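Local coordinates for protein major allergen DAU C 1 (Daucus carota, PDB 2WQL) that may bind abscisic acid or other small hydrophobic ligands in an internal cavity, as a pathogenesis-related plant defence protein and allergen of the Bet v 1 family, at residues K18-S21 and G22-D26; V127-E130 and E131-K134; A142-K145 and A146-Y150. The protein carries 4 engineered substitutions. One frame throughout, in Å; residues are numbered along the deposited sequence.

Interaction 1. Residues K18-S21 and G22-D26; sequences KIFS and GIVLD. With P4C (O-acetaldehydyl-hexaethylene glycol), chain E.
The helix 16-25 of the Bet v 1 fold forms part of the wall of the internal ligand pocket, and its last turns are a worked example of a helix widening into a pi-type turn. I19 and I23, one turn apart, cross obliquely: I19 CG2 lies 3.6 Å from I23 CD1. The branch that touches is CG2 of I19, placed anti to the backbone N (CG1 at chi1 -76°), while both residues continue this apolar strip toward F144 of helix 130-153. On another side of the helix, V24 sets its CB over one face of the F20 ring, a CH-pi contact 4.1 Å from the centroid and only 12° off the ring normal. L25 CG approaches the same ring obliquely, at 4.0 Å from F20 CE2; V104 of strand 95-106 and L79 also pack on F20. The backbone records the widening. I23 N still bonds I19 O in the usual i to i+4 way, but D26 N reaches back five residues to S21 O (2.8 Å), and L25 N makes a weak bond of the same span to F20 O. One turn earlier, K18 O takes two donors on one face of its plane, the hydroxyl S21 OG (2.6 Å) and G22 N (3.1 Å), which holds the S21 hydroxyl against the preceding turn. I23 O, near the end of the helix, faces the bound hexaethylene glycol derivative, whose terminal O1 lies 3.1 Å from I23 O, a polar approach in which an aldehyde oxygen would lack a proton to donate.

Interaction 2. Residues V127-E130 and E131-K134; sequences VVPE and ENIK
V128 and I133 make the apolar part of this helix start, where the loop after strand 112-122 turns into the long C-terminal helix 130-153 of the Bet v 1 fold. V128 CG1, anti to the backbone N (chi1 -177°), crosses to I133 CG1 at 4.1 Å, and I133 CD1 continues past it to the carbonyl oxygen of V128, 3.8 Å away. F120 of strand 112-122 packs against both side chains, so the first turn is pinned to the sheet on its buried side. E131 and K134 pack on I152 of the second subunit.

Backbone bonds make the second group. P129 stands in the N-cap position, and its carbonyl takes two weak bonds, from N132 N and from I133 N. The next one is firm: K134 N donates to E130 O at 2.9 Å, with an N-H...O angle of 171°, a nearly straight i to i+4 bond.

The polar side chains form the third group, and their contacts are van der Waals ones. N132 turns its amide oxygen OD1 to the proline ring, 3.5 Å from P129 CB, and meets CG and CD almost as closely. E130 CG, anti to the backbone N (chi1 -161°), rests 4.0 Å from K134 CE, the two chains crossing at about a right angle. Their charged ends stay apart, E130 OE2 being 5.7 Å from K134 NZ.

At that separation any attraction is probably only a longer-range term, and the helix start combines apolar packing, the backbone bonds of the first turn and the bond from V128 N to Q4 OE1.

Interaction 3. Residues A142-K145 and A146-Y150; sequences ALFK and AIEAY
The ring of F144 and the carboxylate of E148 are the flat groups here, four residues apart on the long C-terminal helix 130-153 of the Bet v 1 fold, and they stand nearly perpendicular, their planes 87° apart. E148 OE2 comes to the ring at its edge, 3.7 Å from F144 CE2, and the methylene CD of K145 also lies at the edge, in the ring plane. F144 is carried inward by its torsion, CG anti to the backbone N (chi1 -179°), to pack on I19 and I23 of helix 16-25 and on I10 of strand 5-12. L143 CG lies 4.2 Å from I147 CD1; L143 also touches the bound hexaethylene glycol derivative, while I147 packs on I23 and V30. Four i to i+4 backbone bonds join the two segments; the shortest runs from E148 N to F144 O, at 2.8 Å. On another side A142 packs on A142 of the second subunit, and A149 on its A138.

K145 and E148 lie side by side and point the same way, which lets them close an i to i+3 salt bridge. K145 bends at chi2 (-63°) to bring its ammonium round, and T11 O also accepts from that nitrogen. The ammonium comes to the syn side of the carboxylate, somewhat out of its plane, K145 NZ lying 2.6 Å from E148 OE2.

Interactions 1, 2 and 3 follow one another along the chain. Interaction 1 closes helix 16-25, whereas interactions 2 and 3 lie on the C-terminal helix 130-153, at its start and further along it, with their centres about 23 Å apart. Interactions 1 and 2 sit on opposite sides of the chain's centre, about 27 Å apart between centres, and do not touch. Interactions 1 and 3, by contrast, have their centres about 11 Å apart and pack directly: I19 CD1 meets F144 CZ, and I23 CG2 meets I147 CG2. Both border the ligand pocket, while interactions 2 and 3 both reach the second subunit, so the long helix links the cavity to the dimer interface.

Interaction 1. Residues K18-S21 and G22-D26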
# COMPACT_ATOMS: atom_id res chain seq x y z
N LYS A 18 -22.33 -3.04 -6.05
CA LYS A 18 -23.26 -3.23 -4.94
C LYS A 18 -23.18 -2.06 -3.95
O LYS A 18 -24.21 -1.57 -3.48
CB LYS A 18 -22.98 -4.57 -4.27
CG LYS A 18 -24.19 -5.32 -3.76
CD LYS A 18 -23.85 -6.81 -3.51
CE LYS A 18 -25.09 -7.68 -3.22
NZ LYS A 18 -24.79 -8.71 -2.17
N ILE A 19 -21.97 -1.60 -3.64
CA ILE A 19 -21.78 -0.47 -2.73
C ILE A 19 -22.45 0.78 -3.29
O ILE A 19 -23.19 1.47 -2.59
CB ILE A 19 -20.28 -0.19 -2.48
CG1 ILE A 19 -19.70 -1.21 -1.50
CG2 ILE A 19 -20.06 1.19 -1.89
CD1 ILE A 19 -20.21 -1.07 -0.09
N PHE A 20 -22.19 1.05 -4.55
CA PHE A 20 -22.78 2.19 -5.22
C PHE A 20 -24.30 2.15 -5.20
O PHE A 20 -24.94 3.18 -5.07
CB PHE A 20 -22.32 2.26 -6.67
CG PHE A 20 -22.68 3.55 -7.36
CD1 PHE A 20 -21.96 4.71 -7.10
CD2 PHE A 20 -23.72 3.59 -8.26
CE1 PHE A 20 -22.27 5.91 -7.74
CE2 PHE A 20 -24.04 4.79 -8.91
CZ PHE A 20 -23.31 5.95 -8.64
N SER A 21 -24.88 0.97 -5.34
CA SER A 21 -26.33 0.87 -5.33
C SER A 21 -26.85 1.19 -3.94
O SER A 21 -27.91 1.78 -3.79
CB SER A 21 -26.80 -0.52 -5.78
OG SER A 21 -26.51 -1.49 -4.79
N GLY A 22 -26.09 0.82 -2.91
CA GLY A 22 -26.53 1.05 -1.55
C GLY A 22 -26.37 2.49 -1.10
O GLY A 22 -27.25 3.04 -0.44
N ILE A 23 -25.24 3.10 -1.42
CA ILE A 23 -24.94 4.42 -0.88
C ILE A 23 -25.31 5.55 -1.82
O ILE A 23 -25.20 6.71 -1.43
CB ILE A 23 -23.45 4.57 -0.44
CG1 ILE A 23 -22.52 4.65 -1.65
CG2 ILE A 23 -23.04 3.44 0.51
CD1 ILE A 23 -21.03 4.65 -1.30
N VAL A 24 -25.76 5.24 -3.04
CA VAL A 24 -26.30 6.26 -3.96
C VAL A 24 -27.69 5.91 -4.51
O VAL A 24 -28.68 6.58 -4.18
CB VAL A 24 -25.35 6.51 -5.15
CG1 VAL A 24 -25.98 7.44 -6.15
CG2 VAL A 24 -24.02 7.07 -4.66
N LEU A 25 -27.77 4.86 -5.32
CA LEU A 25 -29.00 4.61 -6.09
C LEU A 25 -30.23 4.35 -5.23
O LEU A 25 -31.29 4.92 -5.49
CB LEU A 25 -28.81 3.44 -7.07
CG LEU A 25 -27.80 3.66 -8.20
CD1 LEU A 25 -27.80 2.51 -9.19
CD2 LEU A 25 -28.08 4.98 -8.90
N ASP A 26 -30.07 3.49 -4.22
CA ASP A 26 -31.17 3.03 -3.39
C ASP A 26 -31.13 3.61 -1.98
O ASP A 26 -31.84 3.15 -1.09
CB ASP A 26 -31.16 1.50 -3.31
CG ASP A 26 -31.23 0.84 -4.68
OD1 ASP A 26 -31.90 1.40 -5.57
OD2 ASP A 26 -30.62 -0.24 -4.86
O1 P4C E . -26.39 9.62 -1.36
C2 P4C E . -25.50 10.30 -0.86
C3 P4C E . -24.03 9.95 -1.04
O4 P4C E . -23.25 10.97 -0.40
C5 P4C E . -21.87 11.09 -0.80
C6 P4C E . -21.37 12.50 -0.42
O7 P4C E . -20.72 12.49 0.84
C8 P4C E . -19.41 11.88 0.86
C9 P4C E . -19.21 10.84 1.99
O10 P4C E . -19.06 9.51 1.45
C11 P4C E . -19.36 8.44 2.37
C12 P4C E . -20.66 7.73 2.00
O13 P4C E . -21.61 7.85 3.07
C14 P4C E . -22.85 7.15 2.85
C15 P4C E . -23.81 7.98 2.02
O16 P4C E . -24.81 8.59 2.84
C17 P4C E . -25.33 9.85 2.34
C18 P4C E . -25.68 10.82 3.49
O19 P4C E . -25.67 12.21 3.09
C20 P4C E . -24.54 12.98 3.57
C21 P4C E . -24.20 14.11 2.58
O22 P4C E . -22.82 14.16 2.17

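Interaction 2. Residues V127-E130 and E131-K134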
# COMPACT_ATOMS: atom_id res chain seq x y z
N VAL A 127 -10.72 29.25 7.34
CA VAL A 127 -10.34 27.84 7.25
C VAL A 127 -11.30 26.96 8.08
O VAL A 127 -11.65 27.31 9.19
CB VAL A 127 -8.88 27.63 7.71
CG1 VAL A 127 -8.57 26.15 7.78
CG2 VAL A 127 -7.93 28.36 6.75
N VAL A 128 -11.71 25.83 7.51
CA VAL A 128 -12.50 24.84 8.23
C VAL A 128 -11.57 24.01 9.12
O VAL A 128 -10.65 23.38 8.61
CB VAL A 128 -13.20 23.88 7.28
CG1 VAL A 128 -14.06 22.91 8.07
CG2 VAL A 128 -14.03 24.64 6.24
N PRO A 129 -11.79 24.01 10.45
CA PRO A 129 -10.86 23.33 11.35
C PRO A 129 -10.81 21.81 11.18
O PRO A 129 -11.82 21.19 10.83
CB PRO A 129 -11.41 23.67 12.74
CG PRO A 129 -12.23 24.87 12.54
CD PRO A 129 -12.82 24.74 11.20
N GLU A 130 -9.65 21.24 11.48
CA GLU A 130 -9.42 19.80 11.34
C GLU A 130 -10.43 18.98 12.16
O GLU A 130 -10.88 17.92 11.70
CB GLU A 130 -7.96 19.47 11.70
CG GLU A 130 -7.43 18.11 11.20
CD GLU A 130 -7.54 17.91 9.66
OE1 GLU A 130 -7.51 18.91 8.90
OE2 GLU A 130 -7.66 16.73 9.22
N GLU A 131 -10.84 19.45 13.34
CA GLU A 131 -11.79 18.68 14.17
C GLU A 131 -13.13 18.47 13.46
O GLU A 131 -13.74 17.43 13.56
CB GLU A 131 -11.96 19.26 15.60
CG GLU A 131 -12.94 20.46 15.74
CD GLU A 131 -13.49 20.70 17.17
OE1 GLU A 131 -14.12 19.77 17.74
OE2 GLU A 131 -13.33 21.83 17.71
N ASN A 132 -13.60 19.46 12.73
CA ASN A 132 -14.89 19.34 12.03
C ASN A 132 -14.81 18.38 10.85
O ASN A 132 -15.78 17.71 10.53
CB ASN A 132 -15.38 20.70 11.53
CG ASN A 132 -15.57 21.68 12.64
OD1 ASN A 132 -14.61 22.28 13.11
ND2 ASN A 132 -16.80 21.84 13.08
N ILE A 133 -13.64 18.35 10.20
CA ILE A 133 -13.42 17.45 9.08
C ILE A 133 -13.34 15.99 9.57
O ILE A 133 -13.93 15.08 8.98
CB ILE A 133 -12.15 17.85 8.28
CG1 ILE A 133 -12.35 19.24 7.65
CG2 ILE A 133 -11.84 16.83 7.19
CD1 ILE A 133 -11.05 19.91 7.17
N LYS A 134 -12.61 15.77 10.66
CA LYS A 134 -12.54 14.44 11.26
C LYS A 134 -13.92 13.94 11.70
O LYS A 134 -14.23 12.75 11.57
CB LYS A 134 -11.60 14.42 12.45
CG LYS A 134 -10.11 14.45 12.12
CD LYS A 134 -9.31 14.67 13.44
CE LYS A 134 -7.79 14.70 13.23
NZ LYS A 134 -7.06 14.83 14.52

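Interaction 3. Residues A142-K145 and A146-Y150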
# COMPACT_ATOMS: atom_id res chain seq x y z
N ALA A 142 -19.35 5.76 9.54
CA ALA A 142 -20.37 5.06 10.34
C ALA A 142 -21.58 4.69 9.48
O ALA A 142 -22.06 3.57 9.53
CB ALA A 142 -20.82 5.92 11.52
N LEU A 143 -22.06 5.65 8.69
CA LEU A 143 -23.21 5.42 7.85
C LEU A 143 -22.86 4.47 6.70
O LEU A 143 -23.63 3.56 6.39
CB LEU A 143 -23.74 6.76 7.32
CG LEU A 143 -25.04 6.71 6.52
CD1 LEU A 143 -26.15 6.07 7.36
CD2 LEU A 143 -25.42 8.12 6.05
N PHE A 144 -21.70 4.66 6.09
CA PHE A 144 -21.22 3.75 5.05
C PHE A 144 -21.26 2.31 5.53
O PHE A 144 -21.79 1.43 4.84
CB PHE A 144 -19.79 4.11 4.65
CG PHE A 144 -19.23 3.24 3.56
CD1 PHE A 144 -19.22 3.68 2.24
CD2 PHE A 144 -18.71 2.00 3.83
CE1 PHE A 144 -18.71 2.90 1.22
CE2 PHE A 144 -18.21 1.20 2.82
CZ PHE A 144 -18.21 1.67 1.51
N LYS A 145 -20.70 2.07 6.71
CA LYS A 145 -20.55 0.72 7.23
C LYS A 145 -21.87 0.11 7.70
O LYS A 145 -22.04 -1.10 7.66
CB LYS A 145 -19.51 0.71 8.35
CG LYS A 145 -18.06 0.92 7.87
CD LYS A 145 -17.60 -0.20 6.93
CE LYS A 145 -16.10 -0.15 6.60
NZ LYS A 145 -15.74 -1.25 5.62
N ALA A 146 -22.79 0.94 8.15
CA ALA A 146 -24.12 0.45 8.49
C ALA A 146 -24.79 -0.07 7.20
O ALA A 146 -25.45 -1.10 7.21
CB ALA A 146 -24.96 1.55 9.14
N ILE A 147 -24.58 0.66 6.10
CA ILE A 147 -25.11 0.26 4.80
C ILE A 147 -24.41 -1.00 4.27
O ILE A 147 -25.06 -1.92 3.76
CB ILE A 147 -25.02 1.42 3.76
CG1 ILE A 147 -26.01 2.53 4.11
CG2 ILE A 147 -25.32 0.94 2.35
CD1 ILE A 147 -25.71 3.86 3.45
N GLU A 148 -23.10 -1.06 4.41
CA GLU A 148 -22.34 -2.27 4.07
C GLU A 148 -22.92 -3.51 4.78
O GLU A 148 -23.10 -4.57 4.19
CB GLU A 148 -20.87 -2.11 4.43
CG GLU A 148 -19.94 -3.07 3.71
CD GLU A 148 -18.55 -3.15 4.33
OE1 GLU A 148 -18.26 -4.18 4.95
OE2 GLU A 148 -17.75 -2.19 4.22
N ALA A 149 -23.24 -3.36 6.06
CA ALA A 149 -23.83 -4.44 6.84
C ALA A 149 -25.16 -4.89 6.24
O ALA A 149 -25.43 -6.08 6.13
CB ALA A 149 -24.01 -4.00 8.26
N TYR A 150 -25.99 -3.93 5.86
CA TYR A 150 -27.29 -4.26 5.27
C TYR A 150 -27.14 -5.00 3.91
O TYR A 150 -27.87 -5.95 3.61
CB TYR A 150 -28.14 -2.99 5.13
CG TYR A 150 -29.39 -3.18 4.30
CD1 TYR A 150 -30.59 -3.53 4.90
CD2 TYR A 150 -29.36 -3.02 2.93
CE1 TYR A 150 -31.73 -3.71 4.15
CE2 TYR A 150 -30.49 -3.21 2.16
CZ TYR A 150 -31.68 -3.56 2.77
OH TYR A 150 -32.82 -3.74 2.01